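CigR Protein (Salmonella enterica subsp. enterica serovar Typhimurium, PDB 4EW5) is of unknown function but is a putative inner membrane protein, represented here by its C-terminal domain. Local coordinates at residues 43-49 and 88-94. Sequence-based numbering, arbitrary orientation. Where two conformers were deposited one is given.
Sequences LARGKPL and TAVVTAI
The side chain of Val-91 lies against the open end of a type II beta turn, Ala-44 to Lys-47, which runs along the edge strand 91-95 of the domain's antiparallel sheet. Two nearly straight bonds join the turn to this one residue: Gly-46 N to Val-91 O at 2.8 Å, close to the axis of that carbonyl, and Val-91 N to Lys-47 O at 2.9 Å, the donor standing 42° out of the acceptor's carbonyl plane. A third bond, from Leu-49 N to Ala-89 O, is more bent (153°) and completes a single beta bridge between Pro-48 and Val-90. Val-91 CB is approached from one side by both end carbonyls of the turn, at 3.6 Å from Ala-44 O and 3.5 Å from Lys-47 O. Because Val-91 CG1 is anti to the backbone N (chi1 170°), CG2 is left to face Leu-49, whose CD1 meets it at 4.0 Å across an oblique crossing. Val-90 turns its CG1 instead to the backbone of Gly-46, 3.5 Å from Gly-46 C; this glycine takes the third position of the turn with a positive phi. At the other end Ile-94, its CG1 anti to the carbonyl carbon, brings CD1 to 3.8 Å from Leu-43 CB. Outside the pair, Val-82 touches both Leu-43 and Val-91, joining the loop to strand 80-85, while Thr-92 and Ala-93 both pair with Leu-83 in a classic beta bulge and pack on Pro-8 and Val-11 of the second subunit. In one of its two conformers Arg-45 lays CG and CD alongside Thr-92 O, and its CA approaches Val-91 O at 3.3 Å in a CA-H...O contact beside the Gly-46 bond.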
loop_
_atom_site.group_PDB
_atom_site.type_symbol
_atom_site.label_atom_id
_atom_site.label_comp_id
_atom_site.label_asym_id
_atom_site.label_seq_id
_atom_site.Cartn_x
_atom_site.Cartn_y
_atom_site.Cartn_z
ATOM N N LEU A 43 -0.382 11.109 16.638
ATOM C CA LEU A 43 -1.586 11.406 15.850
ATOM C C LEU A 43 -2.554 10.254 16.043
ATOM O O LEU A 43 -2.147 9.110 16.260
ATOM C CB LEU A 43 -1.218 11.607 14.385
ATOM C CG LEU A 43 -0.252 12.750 14.132
ATOM C CD1 LEU A 43 -0.069 12.904 12.632
ATOM C CD2 LEU A 43 -0.693 14.093 14.740
ATOM N N ALA A 44 -3.837 10.542 16.087
ATOM C CA ALA A 44 -4.802 9.462 16.287
ATOM C C ALA A 44 -5.805 9.381 15.136
ATOM O O ALA A 44 -6.462 10.408 14.858
ATOM C CB ALA A 44 -5.498 9.746 17.578
ATOM N N ARG A 45 -5.901 8.229 14.423
ATOM C CA ARG A 45 -6.987 8.036 13.486
ATOM C C ARG A 45 -8.334 8.220 14.176
ATOM O O ARG A 45 -8.559 7.761 15.277
ATOM C CB ARG A 45 -6.980 6.662 12.800
ATOM C CG ARG A 45 -5.999 6.447 11.657
ATOM C CD ARG A 45 -6.056 4.974 11.196
ATOM N NE ARG A 45 -7.392 4.414 11.417
ATOM C CZ ARG A 45 -7.921 3.386 10.773
ATOM N NH1 ARG A 45 -7.240 2.680 9.855
ATOM N NH2 ARG A 45 -9.148 3.047 11.085
ATOM N N GLY A 46 -9.213 8.968 13.533
ATOM C CA GLY A 46 -10.560 9.196 14.042
ATOM C C GLY A 46 -10.694 10.435 14.928
ATOM O O GLY A 46 -11.800 10.772 15.364
ATOM N N LYS A 47 -9.568 11.145 15.134
ATOM C CA LYS A 47 -9.580 12.395 15.871
ATOM C C LYS A 47 -8.963 13.476 14.992
ATOM O O LYS A 47 -8.148 13.183 14.140
ATOM C CB LYS A 47 -8.755 12.248 17.158
ATOM C CG LYS A 47 -9.371 11.285 18.181
ATOM C CD LYS A 47 -8.611 11.423 19.471
ATOM C CE LYS A 47 -9.146 10.510 20.566
ATOM N NZ LYS A 47 -8.408 10.590 21.867
ATOM N N PRO A 48 -9.298 14.738 15.247
ATOM C CA PRO A 48 -8.745 15.843 14.460
ATOM C C PRO A 48 -7.253 15.993 14.725
ATOM O O PRO A 48 -6.751 15.571 15.745
ATOM C CB PRO A 48 -9.439 17.070 14.999
ATOM C CG PRO A 48 -10.314 16.618 16.092
ATOM C CD PRO A 48 -10.338 15.158 16.207
ATOM N N LEU A 49 -6.545 16.555 13.768
ATOM C CA LEU A 49 -5.174 16.925 13.959
ATOM C C LEU A 49 -5.116 17.886 15.155
ATOM O O LEU A 49 -6.010 18.754 15.266
ATOM C CB LEU A 49 -4.728 17.657 12.676
ATOM C CG LEU A 49 -3.256 17.821 12.469
ATOM C CD1 LEU A 49 -2.595 16.439 12.263
ATOM C CD2 LEU A 49 -3.102 18.709 11.231
ATOM N N THR A 88 -13.340 18.960 9.124
ATOM C CA THR A 88 -13.188 18.503 10.519
ATOM C C THR A 88 -11.747 18.232 10.901
ATOM O O THR A 88 -11.406 18.141 12.109
ATOM C CB THR A 88 -13.950 17.206 10.735
ATOM O OG1 THR A 88 -13.400 16.266 9.794
ATOM C CG2 THR A 88 -15.404 17.340 10.444
ATOM N N ALA A 89 -10.896 18.088 9.887
ATOM C CA ALA A 89 -9.431 17.846 10.111
ATOM C C ALA A 89 -9.216 16.486 10.817
ATOM O O ALA A 89 -8.132 16.205 11.263
ATOM C CB ALA A 89 -8.780 18.998 10.882
ATOM N N VAL A 90 -10.209 15.605 10.749
ATOM C CA VAL A 90 -10.130 14.233 11.307
ATOM C C VAL A 90 -9.097 13.400 10.548
ATOM O O VAL A 90 -9.186 13.240 9.332
ATOM C CB VAL A 90 -11.453 13.477 11.331
ATOM C CG1 VAL A 90 -11.218 12.044 11.830
ATOM C CG2 VAL A 90 -12.518 14.190 12.232
ATOM N N VAL A 91 -8.138 12.909 11.291
ATOM C CA VAL A 91 -7.058 12.126 10.759
ATOM C C VAL A 91 -7.623 10.769 10.345
ATOM O O VAL A 91 -8.233 10.052 11.138
ATOM C CB VAL A 91 -5.891 12.044 11.716
ATOM C CG1 VAL A 91 -4.870 11.012 11.246
ATOM C CG2 VAL A 91 -5.253 13.434 11.913
ATOM N N THR A 92 -7.331 10.411 9.110
ATOM C CA THR A 92 -7.954 9.270 8.470
ATOM C C THR A 92 -6.974 8.146 8.088
ATOM O O THR A 92 -7.326 6.949 8.058
ATOM C CB THR A 92 -8.783 9.783 7.241
ATOM O OG1 THR A 92 -9.732 10.731 7.746
ATOM C CG2 THR A 92 -9.553 8.675 6.527
ATOM N N ALA A 93 -5.745 8.490 7.782
ATOM C CA ALA A 93 -4.692 7.517 7.511
ATOM C C ALA A 93 -3.435 8.239 7.739
ATOM O O ALA A 93 -3.399 9.453 7.507
ATOM C CB ALA A 93 -4.732 7.000 6.062
ATOM N N ILE A 94 -2.436 7.510 8.243
ATOM C CA ILE A 94 -1.189 8.064 8.598
ATOM C C ILE A 94 -0.113 7.121 7.999
ATOM O O ILE A 94 -0.113 5.921 8.234
ATOM C CB ILE A 94 -0.960 8.084 10.125
ATOM C CG1 ILE A 94 -2.053 8.901 10.836
ATOM C CG2 ILE A 94 0.435 8.632 10.491
ATOM C CD1 ILE A 94 -2.117 8.548 12.316
#